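Local coordinates for aminopeptidase N (PDB 5DLL), which is a zinc-dependent aminopeptidase of the M1 family that releases N-terminal amino acids, preferably alanine, and probably helps degrade intracellular peptides, at residues 383-386 and 387-390; 774-777 and 778-781; 817-820 and 821-824; 823-826 and 827-830; 853-856 and 857-861. All blocks are in the same frame, centred on the assembly; numbering follows the deposited sequence.

In the fold
Interaction 1 comes first along the chain, in the loop between strand 380-381 and helix 390-423 of the peptidase M1 domain, where the side chain of Y388 lies about 9 Å from the zinc ion. The other four follow in the helical C-terminal domain, their centres 19 to 25 Å from that of interaction 1. Interactions 3 and 4 share M823 and A824 of helix 817-824. Interaction 2, at the start of helix 777-788, packs on this helix through V780 and Y781, the centres of interactions 2 and 3 being about 11 Å apart. Interaction 5, on helix 855-866, reaches it through N856 and I860, its centre about 9 Å from that of interaction 3. Helix 817-824 thus ties together neighbouring helices of that domain.

Interaction 1: residues 383-386 and 387-390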
loop_
_atom_site.group_PDB
_atom_site.type_symbol
_atom_site.label_atom_id
_atom_site.label_comp_id
_atom_site.label_asym_id
_atom_site.label_seq_id
_atom_site.Cartn_x
_atom_site.Cartn_y
_atom_site.Cartn_z
ATOM N N GLU A 383 -16.811 -12.786 -1.428
ATOM C CA GLU A 383 -15.691 -13.180 -0.566
ATOM C C GLU A 383 -14.944 -11.930 -0.097
ATOM O O GLU A 383 -15.039 -10.875 -0.727
ATOM C CB GLU A 383 -14.737 -14.126 -1.309
ATOM C CG GLU A 383 -14.249 -13.598 -2.654
ATOM C CD GLU A 383 -13.220 -14.495 -3.319
ATOM O OE1 GLU A 383 -12.725 -14.119 -4.404
ATOM O OE2 GLU A 383 -12.905 -15.570 -2.769
ATOM N N MET A 384 -14.201 -12.060 1.001
ATOM C CA MET A 384 -13.462 -10.932 1.595
ATOM C C MET A 384 -12.474 -10.246 0.646
ATOM O O MET A 384 -12.197 -9.058 0.804
ATOM C CB MET A 384 -12.717 -11.380 2.859
ATOM C CG MET A 384 -13.593 -11.480 4.100
ATOM S SD MET A 384 -14.357 -9.914 4.569
ATOM C CE MET A 384 -12.926 -8.858 4.771
ATOM N N ASN A 385 -11.948 -10.990 -0.326
ATOM C CA ASN A 385 -11.005 -10.447 -1.313
ATOM C C ASN A 385 -11.605 -9.384 -2.237
ATOM O O ASN A 385 -10.865 -8.654 -2.896
ATOM C CB ASN A 385 -10.404 -11.577 -2.159
ATOM C CG ASN A 385 -9.519 -12.505 -1.347
ATOM O OD1 ASN A 385 -8.547 -12.071 -0.729
ATOM N ND2 ASN A 385 -9.853 -13.791 -1.348
ATOM N N ASN A 386 -12.937 -9.308 -2.294
ATOM C CA ASN A 386 -13.635 -8.240 -3.021
ATOM C C ASN A 386 -13.333 -6.853 -2.445
ATOM O O ASN A 386 -13.348 -5.857 -3.168
ATOM C CB ASN A 386 -15.155 -8.469 -3.004
ATOM C CG ASN A 386 -15.579 -9.734 -3.741
ATOM O OD1 ASN A 386 -14.774 -10.637 -3.970
ATOM N ND2 ASN A 386 -16.855 -9.803 -4.109
ATOM N N PHE A 387 -13.068 -6.800 -1.139
ATOM C CA PHE A 387 -12.763 -5.546 -0.448
ATOM C C PHE A 387 -11.294 -5.117 -0.529
ATOM O O PHE A 387 -10.995 -3.932 -0.398
ATOM C CB PHE A 387 -13.156 -5.647 1.028
ATOM C CG PHE A 387 -14.635 -5.773 1.264
ATOM C CD1 PHE A 387 -15.517 -4.823 0.763
ATOM C CD2 PHE A 387 -15.144 -6.826 2.016
ATOM C CE1 PHE A 387 -16.877 -4.930 0.989
ATOM C CE2 PHE A 387 -16.501 -6.934 2.249
ATOM C CZ PHE A 387 -17.369 -5.985 1.735
ATOM N N TYR A 388 -10.383 -6.067 -0.721
ATOM C CA TYR A 388 -8.948 -5.761 -0.731
ATOM C C TYR A 388 -8.508 -5.229 -2.096
ATOM O O TYR A 388 -7.846 -5.924 -2.865
ATOM C CB TYR A 388 -8.132 -6.995 -0.318
ATOM C CG TYR A 388 -8.561 -7.618 1.005
ATOM C CD1 TYR A 388 -9.147 -6.846 2.012
ATOM C CD2 TYR A 388 -8.364 -8.975 1.260
ATOM C CE1 TYR A 388 -9.534 -7.407 3.216
ATOM C CE2 TYR A 388 -8.750 -9.542 2.468
ATOM C CZ TYR A 388 -9.333 -8.748 3.443
ATOM O OH TYR A 388 -9.724 -9.273 4.650
ATOM N N THR A 389 -8.882 -3.980 -2.370
ATOM C CA THR A 389 -8.656 -3.340 -3.665
ATOM C C THR A 389 -8.139 -1.924 -3.481
ATOM O O THR A 389 -8.335 -1.316 -2.426
ATOM C CB THR A 389 -9.964 -3.245 -4.471
ATOM O OG1 THR A 389 -10.954 -2.546 -3.703
ATOM C CG2 THR A 389 -10.487 -4.625 -4.816
ATOM N N VAL A 390 -7.486 -1.400 -4.517
ATOM C CA VAL A 390 -6.994 -0.018 -4.506
ATOM C C VAL A 390 -8.123 1.011 -4.370
ATOM O O VAL A 390 -7.945 2.054 -3.749
ATOM C CB VAL A 390 -6.115 0.307 -5.740
ATOM C CG1 VAL A 390 -4.840 -0.522 -5.707
ATOM C CG2 VAL A 390 -6.862 0.078 -7.047
#
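The side chain of M384 reaches both F387 and Y388. Its CB lies 4.1 Å from Y388 OH. Past CG, the bend at chi2 (-61°) sets SD 4.1 Å from F387 CD2, at the edge of the phenyl ring. A second bend at chi3 (-57°) carries the terminal CE to the phenol end of the other ring, 3.8 Å from Y388 CZ. The backbone takes part as well: M384 O lies over the centre of one face of the Y388 ring, 3.7 Å above the plane, and accepts a hydrogen bond from F387 N at 3.1 Å. A weak bond from Y388 N to N385 O continues the short 3-10 turn 384-386, and N385 OD1 comes within 3.7 Å of Y388 CD2. Y388 is the centre of an inverse gamma turn, closed by T389 N on F387 O at 2.9 Å. T389 OG1 bonds to H374 NE2 and weakly caps helix 390-423 at V392 N. F387 is buried against Y381 and F326. The Met-aromatic contact of M384 with F387 thus sits in a loop near the zinc site of the M1 peptidase domain, with the side chain of Y388 about 7 Å from that of the zinc ligand E332.

Interaction 2: residues 774-777 and 778-781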
loop_
_atom_site.group_PDB
_atom_site.type_symbol
_atom_site.label_atom_id
_atom_site.label_comp_id
_atom_site.label_asym_id
_atom_site.label_seq_id
_atom_site.Cartn_x
_atom_site.Cartn_y
_atom_site.Cartn_z
ATOM N N PRO A 774 12.835 -21.368 -9.949
ATOM C CA PRO A 774 11.424 -21.101 -10.254
ATOM C C PRO A 774 10.447 -21.498 -9.142
ATOM O O PRO A 774 9.274 -21.117 -9.199
ATOM C CB PRO A 774 11.170 -21.944 -11.508
ATOM C CG PRO A 774 12.140 -23.068 -11.405
ATOM C CD PRO A 774 13.357 -22.516 -10.716
ATOM N N LYS A 775 10.921 -22.264 -8.159
ATOM C CA LYS A 775 10.122 -22.620 -6.986
ATOM C C LYS A 775 9.999 -21.445 -6.008
ATOM O O LYS A 775 9.009 -21.346 -5.282
ATOM C CB LYS A 775 10.738 -23.835 -6.279
ATOM C CG LYS A 775 9.858 -24.485 -5.216
ATOM C CD LYS A 775 8.640 -25.177 -5.813
ATOM C CE LYS A 775 7.761 -25.803 -4.740
ATOM N NZ LYS A 775 6.515 -26.392 -5.306
ATOM N N ASN A 776 11.006 -20.568 -5.995
ATOM C CA ASN A 776 11.013 -19.391 -5.126
ATOM C C ASN A 776 10.317 -18.204 -5.815
ATOM O O ASN A 776 10.854 -17.639 -6.767
ATOM C CB ASN A 776 12.459 -19.039 -4.746
ATOM C CG ASN A 776 12.553 -17.941 -3.695
ATOM O OD1 ASN A 776 11.554 -17.345 -3.296
ATOM N ND2 ASN A 776 13.772 -17.665 -3.247
ATOM N N PRO A 777 9.122 -17.815 -5.325
ATOM C CA PRO A 777 8.299 -16.806 -6.012
ATOM C C PRO A 777 8.924 -15.411 -6.102
ATOM O O PRO A 777 8.627 -14.659 -7.034
ATOM C CB PRO A 777 7.019 -16.759 -5.167
ATOM C CG PRO A 777 7.423 -17.253 -3.823
ATOM C CD PRO A 777 8.491 -18.273 -4.072
ATOM N N ASN A 778 9.772 -15.069 -5.139
ATOM C CA ASN A 778 10.446 -13.775 -5.135
ATOM C C ASN A 778 11.416 -13.649 -6.306
ATOM O O ASN A 778 11.599 -12.565 -6.856
ATOM C CB ASN A 778 11.184 -13.568 -3.810
ATOM C CG ASN A 778 10.235 -13.426 -2.636
ATOM O OD1 ASN A 778 9.439 -12.492 -2.587
ATOM N ND2 ASN A 778 10.308 -14.356 -1.690
ATOM N N LYS A 779 12.025 -14.765 -6.687
ATOM C CA LYS A 779 12.946 -14.792 -7.816
ATOM C C LYS A 779 12.185 -14.755 -9.141
ATOM O O LYS A 779 12.706 -14.284 -10.157
ATOM C CB LYS A 779 13.835 -16.032 -7.745
ATOM C CG LYS A 779 14.549 -16.181 -6.411
ATOM C CD LYS A 779 15.833 -16.983 -6.527
ATOM C CE LYS A 779 16.554 -17.068 -5.190
ATOM N NZ LYS A 779 18.030 -17.062 -5.363
ATOM N N VAL A 780 10.954 -15.250 -9.121
ATOM C CA VAL A 780 10.079 -15.199 -10.286
ATOM C C VAL A 780 9.617 -13.763 -10.563
ATOM O O VAL A 780 9.524 -13.362 -11.719
ATOM C CB VAL A 780 8.858 -16.138 -10.116
ATOM C CG1 VAL A 780 7.875 -15.974 -11.270
ATOM C CG2 VAL A 780 9.312 -17.590 -10.004
ATOM N N TYR A 781 9.337 -12.994 -9.511
ATOM C CA TYR A 781 8.930 -11.587 -9.673
ATOM C C TYR A 781 10.107 -10.722 -10.108
ATOM O O TYR A 781 9.937 -9.741 -10.835
ATOM C CB TYR A 781 8.326 -11.019 -8.380
ATOM C CG TYR A 781 7.208 -11.851 -7.784
ATOM C CD1 TYR A 781 6.283 -12.511 -8.596
ATOM C CD2 TYR A 781 7.064 -11.968 -6.404
ATOM C CE1 TYR A 781 5.262 -13.270 -8.050
ATOM C CE2 TYR A 781 6.042 -12.725 -5.849
ATOM C CZ TYR A 781 5.145 -13.373 -6.677
ATOM O OH TYR A 781 4.129 -14.125 -6.137
#
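The N-terminus of helix 777-788, in the helical C-terminal domain, is capped by N776, whose OD1 accepts a weak hydrogen bond from N778 N at 3.4 Å. CG of N776 is trans to its own N (chi1 -172°), which turns the amide forward over the first turn. There OD1 also comes within 3.6 Å of N778 ND2, the two amide planes almost perpendicular. The nitrogen end of the N776 amide lies against the aliphatic chain of K779, ND2 being 3.4 Å from CE; the ammonium group of K779 goes on to A771 O. The backbone O of N776 receives two weak bonds, from K779 N at 3.1 Å and from V780 N. With P777 O the helical pattern sets in: Y781 N donates to it at 3.1 Å and 150°, while V780 N gives it a second, weak bond. The same carbonyl oxygen lies over the centre of one face of the Y781 ring, and P777 CB is 4.2 Å from Y781 CZ. V780 has its CB directed toward 774-777, with CG2 3.6 Å from P774 O, and together with P777 packs on V819 of helix 817-824. P777, the first residue of the helix, has no N-H to satisfy. The N-H groups of N778, K779 and V780 draw on N776 and P777, all through weak bonds, before the regular bonding of the helix takes over at Y781.

Interaction 3: residues 817-820 and 821-824; sequences HQVA and ARMA
M823 N donates to V819 O in an almost straight hydrogen bond, 3.1 Å long with an angle of 177° at the hydrogen. It is one of the i to i+4 bonds of the short helix 817-824, which lies in the helical C-terminal domain. Two more, from A821 N to H817 O and from R822 N to Q818 O, are of the same length but more bent; the bond from A824 N to A820 O is weak. A821 N sits above the carbonyl plane of H817, whereas the donor to Q818 O is tilted only a little from its plane. Side chains fill in around the backbone. A821 CB rests on the turn before it, 3.3 Å from H817 O, and M823 CG passes 3.6 Å from V819 O. The small A820 and A821 let other helices come close, A820 meeting V857 and A821 meeting I860 of helix 855-866. V819 and M823 instead pack on V780 of helix 777-788, burying that flank. R822 lies on the exposed side. Its chain runs extended from CG to NE, back along the helix toward the preceding turn, with the guanidinium group oblique to the backbone of Q818 and V819. NH1 ends 4.0 Å from V819 CG2 and 4.2 Å from Q818 CB.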
loop_
_atom_site.group_PDB
_atom_site.type_symbol
_atom_site.label_atom_id
_atom_site.label_comp_id
_atom_site.label_asym_id
_atom_site.label_seq_id
_atom_site.Cartn_x
_atom_site.Cartn_y
_atom_site.Cartn_z
ATOM N N HIS A 817 0.795 -22.763 -8.967
ATOM C CA HIS A 817 -0.288 -22.288 -9.839
ATOM C C HIS A 817 -0.609 -20.816 -9.621
ATOM O O HIS A 817 -1.068 -20.141 -10.539
ATOM C CB HIS A 817 -1.577 -23.090 -9.625
ATOM C CG HIS A 817 -1.400 -24.574 -9.697
ATOM N ND1 HIS A 817 -0.467 -25.181 -10.511
ATOM C CD2 HIS A 817 -2.057 -25.575 -9.066
ATOM C CE1 HIS A 817 -0.546 -26.492 -10.365
ATOM N NE2 HIS A 817 -1.503 -26.757 -9.495
ATOM N N GLN A 818 -0.396 -20.324 -8.402
ATOM C CA GLN A 818 -0.692 -18.926 -8.082
ATOM C C GLN A 818 0.283 -18.027 -8.822
ATOM O O GLN A 818 -0.122 -17.066 -9.466
ATOM C CB GLN A 818 -0.599 -18.665 -6.573
ATOM C CG GLN A 818 -1.462 -19.569 -5.697
ATOM C CD GLN A 818 -2.933 -19.544 -6.071
ATOM O OE1 GLN A 818 -3.454 -18.530 -6.535
ATOM N NE2 GLN A 818 -3.612 -20.668 -5.866
ATOM N N VAL A 819 1.564 -18.379 -8.738
ATOM C CA VAL A 819 2.646 -17.636 -9.381
ATOM C C VAL A 819 2.536 -17.703 -10.901
ATOM O O VAL A 819 2.733 -16.695 -11.588
ATOM C CB VAL A 819 4.027 -18.175 -8.936
ATOM C CG1 VAL A 819 5.157 -17.558 -9.752
ATOM C CG2 VAL A 819 4.246 -17.906 -7.455
ATOM N N ALA A 820 2.227 -18.885 -11.426
ATOM C CA ALA A 820 2.025 -19.055 -12.867
ATOM C C ALA A 820 0.887 -18.164 -13.383
ATOM O O ALA A 820 0.976 -17.595 -14.473
ATOM C CB ALA A 820 1.748 -20.516 -13.194
ATOM N N ALA A 821 -0.173 -18.043 -12.587
ATOM C CA ALA A 821 -1.324 -17.216 -12.939
ATOM C C ALA A 821 -0.990 -15.722 -12.926
ATOM O O ALA A 821 -1.481 -14.966 -13.771
ATOM C CB ALA A 821 -2.479 -17.504 -11.992
ATOM N N ARG A 822 -0.169 -15.299 -11.962
ATOM C CA ARG A 822 0.265 -13.902 -11.872
ATOM C C ARG A 822 1.071 -13.511 -13.096
ATOM O O ARG A 822 0.763 -12.522 -13.761
ATOM C CB ARG A 822 1.103 -13.650 -10.615
ATOM C CG ARG A 822 0.301 -13.542 -9.330
ATOM C CD ARG A 822 1.092 -12.796 -8.266
ATOM N NE ARG A 822 0.555 -12.998 -6.919
ATOM C CZ ARG A 822 0.805 -14.054 -6.142
ATOM N NH1 ARG A 822 1.588 -15.050 -6.551
ATOM N NH2 ARG A 822 0.257 -14.115 -4.933
ATOM N N MET A 823 2.093 -14.303 -13.405
ATOM C CA MET A 823 2.946 -14.027 -14.560
ATOM C C MET A 823 2.156 -14.009 -15.855
ATOM O O MET A 823 2.577 -13.384 -16.822
ATOM C CB MET A 823 4.082 -15.049 -14.665
ATOM C CG MET A 823 5.129 -14.935 -13.569
ATOM S SD MET A 823 5.690 -13.242 -13.262
ATOM C CE MET A 823 4.685 -12.788 -11.849
ATOM N N ALA A 824 1.020 -14.702 -15.868
ATOM C CA ALA A 824 0.141 -14.724 -17.030
ATOM C C ALA A 824 -0.553 -13.382 -17.265
ATOM O O ALA A 824 -0.865 -13.056 -18.411
ATOM C CB ALA A 824 -0.884 -15.843 -16.903
#

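Interaction 4: residues 823-826 and 827-830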
loop_
_atom_site.group_PDB
_atom_site.type_symbol
_atom_site.label_atom_id
_atom_site.label_comp_id
_atom_site.label_asym_id
_atom_site.label_seq_id
_atom_site.Cartn_x
_atom_site.Cartn_y
_atom_site.Cartn_z
ATOM N N MET A 823 2.093 -14.303 -13.405
ATOM C CA MET A 823 2.946 -14.027 -14.560
ATOM C C MET A 823 2.156 -14.009 -15.855
ATOM O O MET A 823 2.577 -13.384 -16.822
ATOM C CB MET A 823 4.082 -15.049 -14.665
ATOM C CG MET A 823 5.129 -14.935 -13.569
ATOM S SD MET A 823 5.690 -13.242 -13.262
ATOM C CE MET A 823 4.685 -12.788 -11.849
ATOM N N ALA A 824 1.020 -14.702 -15.868
ATOM C CA ALA A 824 0.141 -14.724 -17.030
ATOM C C ALA A 824 -0.553 -13.382 -17.265
ATOM O O ALA A 824 -0.865 -13.056 -18.411
ATOM C CB ALA A 824 -0.884 -15.843 -16.903
ATOM N N ARG A 825 -0.782 -12.606 -16.200
ATOM C CA ARG A 825 -1.363 -11.255 -16.334
ATOM C C ARG A 825 -0.573 -10.391 -17.320
ATOM O O ARG A 825 -1.122 -9.463 -17.911
ATOM C CB ARG A 825 -1.455 -10.527 -14.984
ATOM C CG ARG A 825 -2.371 -11.178 -13.952
ATOM C CD ARG A 825 -2.982 -10.148 -13.007
ATOM N NE ARG A 825 -3.263 -10.705 -11.680
ATOM C CZ ARG A 825 -2.608 -10.411 -10.551
ATOM N NH1 ARG A 825 -1.605 -9.533 -10.530
ATOM N NH2 ARG A 825 -2.968 -10.999 -9.415
ATOM N N ASN A 826 0.714 -10.703 -17.486
ATOM C CA ASN A 826 1.573 -10.048 -18.480
ATOM C C ASN A 826 1.068 -10.134 -19.922
ATOM O O ASN A 826 1.467 -9.327 -20.763
ATOM C CB ASN A 826 2.994 -10.634 -18.426
ATOM C CG ASN A 826 3.794 -10.138 -17.232
ATOM O OD1 ASN A 826 3.977 -8.935 -17.047
ATOM N ND2 ASN A 826 4.292 -11.065 -16.431
ATOM N N LEU A 827 0.220 -11.120 -20.206
ATOM C CA LEU A 827 -0.297 -11.360 -21.557
ATOM C C LEU A 827 -1.756 -10.940 -21.740
ATOM O O LEU A 827 -2.259 -10.951 -22.860
ATOM C CB LEU A 827 -0.156 -12.849 -21.898
ATOM C CG LEU A 827 1.280 -13.347 -22.083
ATOM C CD1 LEU A 827 1.346 -14.857 -21.929
ATOM C CD2 LEU A 827 1.841 -12.915 -23.433
ATOM N N MET A 828 -2.421 -10.547 -20.653
ATOM C CA MET A 828 -3.878 -10.373 -20.647
ATOM C C MET A 828 -4.345 -8.946 -20.968
ATOM O O MET A 828 -5.541 -8.663 -20.912
ATOM C CB MET A 828 -4.446 -10.826 -19.295
ATOM C CG MET A 828 -3.906 -12.180 -18.841
ATOM S SD MET A 828 -4.754 -12.991 -17.464
ATOM C CE MET A 828 -5.217 -11.601 -16.428
ATOM N N SER A 829 -3.411 -8.060 -21.320
ATOM C CA SER A 829 -3.739 -6.682 -21.718
ATOM C C SER A 829 -3.984 -6.513 -23.228
ATOM O O SER A 829 -4.249 -5.408 -23.691
ATOM C CB SER A 829 -2.618 -5.737 -21.283
ATOM O OG SER A 829 -2.435 -5.794 -19.884
ATOM N N TRP A 830 -3.906 -7.609 -23.978
ATOM C CA TRP A 830 -4.031 -7.617 -25.447
ATOM C C TRP A 830 -5.080 -6.669 -26.087
ATOM O O TRP A 830 -4.902 -6.240 -27.229
ATOM C CB TRP A 830 -4.271 -9.061 -25.924
ATOM C CG TRP A 830 -5.541 -9.671 -25.401
ATOM C CD1 TRP A 830 -5.683 -10.452 -24.289
ATOM C CD2 TRP A 830 -6.850 -9.544 -25.971
ATOM N NE1 TRP A 830 -7.001 -10.819 -24.134
ATOM C CE2 TRP A 830 -7.738 -10.272 -25.152
ATOM C CE3 TRP A 830 -7.357 -8.884 -27.096
ATOM C CZ2 TRP A 830 -9.106 -10.359 -25.430
ATOM C CZ3 TRP A 830 -8.714 -8.969 -27.365
ATOM C CH2 TRP A 830 -9.572 -9.702 -26.538
#
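Beside the turn that L827 N closes on A824 O, the flat amide of N826 turns back the other way: ND2 donates to M823 O at 2.9 Å, the oxygen lying somewhat out of the amide plane. The second flat group, the indole of W830, has L827 O at its edge, in plane. K842 makes a cation-pi contact with that ring, and W830 NE1 bonds to S864 O. Between these groups the backbone makes two successive i to i+3 bonds, L827 N to A824 O at 2.9 Å and M828 N to R825 O at 3.2 Å. Both donors stand above the carbonyl planes, the second by 70°, as the chain leaves helix 817-824 in tight turns on its way to helix 835-849 of the C-terminal helical domain. L827 is buried between that helix, where it meets A844 and L845, and helix 800-815, where it meets Y802 and M805. M828 lies back across R825. Its CG passes A824 O; chi2 near trans (-167°) takes SD to 4.0 Å from R825 CA, and the bend at chi3 ends CE 3.8 Å from R825 CG. The same side chain also touches I860 and S864 of helix 855-866.

Interaction 5: residues 853-856 and 857-861; sequences PSKN and VFEIV
V857 meets the residues before it with both methyl groups: CG1 lies 3.9 Å from P853 CB, and CG2 lies 3.6 Å from S854 OG. That hydroxyl has its hydrogen-bond partner in D813 OD1, so the start of this helix is tied to helix 800-815. Next, F858 N donates to S854 O at 3.0 Å and 165°, nearly along the C=O axis. F858 CB sits 3.9 Å from P853 CG. With its CG trans to the backbone N (chi1 -177°), the ring stands so that P853 CD meets its edge, near the ring plane. S854 occupies the N-cap of helix 855-866, and the apolar contact between the residue before the cap and the fourth residue of the helix fits a hydrophobic staple, here at the start of the last helix of the C-terminal domain. E859 follows on the exposed side. Its N bonds to K855 O, a bond that is doubtful, as this oxygen is crowded in the model; its carboxylate is near the K855 ammonium group without contact, OE2 being 4.6 Å from NZ. I860 N then donates to N856 O at 3.2 Å and 167°. The side chains of I860 and N856 run alongside each other in the same direction, with CD1 of I860 3.4 Å from OD1 of N856. Both face helix 817-824, where I860 touches A821 and N856 touches H817 and Q818.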
loop_
_atom_site.group_PDB
_atom_site.type_symbol
_atom_site.label_atom_id
_atom_site.label_comp_id
_atom_site.label_asym_id
_atom_site.label_seq_id
_atom_site.Cartn_x
_atom_site.Cartn_y
_atom_site.Cartn_z
ATOM N N PRO A 853 -2.979 -26.877 -18.726
ATOM C CA PRO A 853 -2.464 -26.364 -17.473
ATOM C C PRO A 853 -3.405 -26.710 -16.330
ATOM O O PRO A 853 -4.454 -27.325 -16.552
ATOM C CB PRO A 853 -2.444 -24.862 -17.714
ATOM C CG PRO A 853 -3.604 -24.620 -18.619
ATOM C CD PRO A 853 -3.803 -25.876 -19.427
ATOM N N SER A 854 -3.027 -26.317 -15.119
ATOM C CA SER A 854 -3.884 -26.465 -13.952
ATOM C C SER A 854 -5.204 -25.740 -14.175
ATOM O O SER A 854 -5.310 -24.867 -15.042
ATOM C CB SER A 854 -3.195 -25.897 -12.709
ATOM O OG SER A 854 -2.942 -24.504 -12.847
ATOM N N LYS A 855 -6.206 -26.113 -13.385
ATOM C CA LYS A 855 -7.522 -25.484 -13.441
ATOM C C LYS A 855 -7.407 -23.966 -13.284
ATOM O O LYS A 855 -7.944 -23.222 -14.091
ATOM C CB LYS A 855 -8.430 -26.074 -12.356
ATOM C CG LYS A 855 -9.789 -25.403 -12.215
ATOM C CD LYS A 855 -10.674 -26.160 -11.234
ATOM C CE LYS A 855 -11.769 -25.274 -10.656
ATOM N NZ LYS A 855 -11.234 -24.182 -9.792
ATOM N N ASN A 856 -6.686 -23.529 -12.253
ATOM C CA ASN A 856 -6.498 -22.103 -11.942
ATOM C C ASN A 856 -6.083 -21.278 -13.168
ATOM O O ASN A 856 -6.756 -20.310 -13.538
ATOM C CB ASN A 856 -5.452 -21.956 -10.814
ATOM C CG ASN A 856 -5.349 -20.534 -10.269
ATOM O OD1 ASN A 856 -6.193 -19.679 -10.541
ATOM N ND2 ASN A 856 -4.304 -20.281 -9.482
ATOM N N VAL A 857 -4.984 -21.689 -13.794
ATOM C CA VAL A 857 -4.426 -21.010 -14.963
ATOM C C VAL A 857 -5.328 -21.128 -16.197
ATOM O O VAL A 857 -5.492 -20.157 -16.941
ATOM C CB VAL A 857 -3.027 -21.577 -15.298
ATOM C CG1 VAL A 857 -2.527 -21.063 -16.642
ATOM C CG2 VAL A 857 -2.044 -21.248 -14.181
ATOM N N PHE A 858 -5.888 -22.319 -16.420
ATOM C CA PHE A 858 -6.821 -22.550 -17.526
ATOM C C PHE A 858 -8.027 -21.609 -17.448
ATOM O O PHE A 858 -8.471 -21.092 -18.468
ATOM C CB PHE A 858 -7.304 -24.013 -17.548
ATOM C CG PHE A 858 -8.216 -24.330 -18.705
ATOM C CD1 PHE A 858 -7.694 -24.705 -19.936
ATOM C CD2 PHE A 858 -9.595 -24.228 -18.571
ATOM C CE1 PHE A 858 -8.528 -24.974 -21.010
ATOM C CE2 PHE A 858 -10.434 -24.494 -19.642
ATOM C CZ PHE A 858 -9.899 -24.867 -20.864
ATOM N N GLU A 859 -8.545 -21.396 -16.240
ATOM C CA GLU A 859 -9.733 -20.558 -16.021
ATOM C C GLU A 859 -9.445 -19.089 -16.322
ATOM O O GLU A 859 -10.169 -18.446 -17.080
ATOM C CB GLU A 859 -10.224 -20.684 -14.570
ATOM C CG GLU A 859 -10.602 -22.098 -14.134
ATOM C CD GLU A 859 -12.096 -22.356 -14.121
ATOM O OE1 GLU A 859 -12.548 -23.254 -14.864
ATOM O OE2 GLU A 859 -12.814 -21.671 -13.360
ATOM N N ILE A 860 -8.375 -18.571 -15.727
ATOM C CA ILE A 860 -8.015 -17.160 -15.864
ATOM C C ILE A 860 -7.683 -16.813 -17.319
ATOM O O ILE A 860 -8.216 -15.846 -17.867
ATOM C CB ILE A 860 -6.844 -16.789 -14.920
ATOM C CG1 ILE A 860 -7.308 -16.875 -13.461
ATOM C CG2 ILE A 860 -6.330 -15.385 -15.209
ATOM C CD1 ILE A 860 -6.186 -16.864 -12.444
ATOM N N VAL A 861 -6.816 -17.609 -17.939
ATOM C CA VAL A 861 -6.439 -17.409 -19.342
ATOM C C VAL A 861 -7.660 -17.455 -20.260
ATOM O O VAL A 861 -7.804 -16.624 -21.154
ATOM C CB VAL A 861 -5.388 -18.449 -19.790
ATOM C CG1 VAL A 861 -5.281 -18.520 -21.304
ATOM C CG2 VAL A 861 -4.033 -18.111 -19.188
#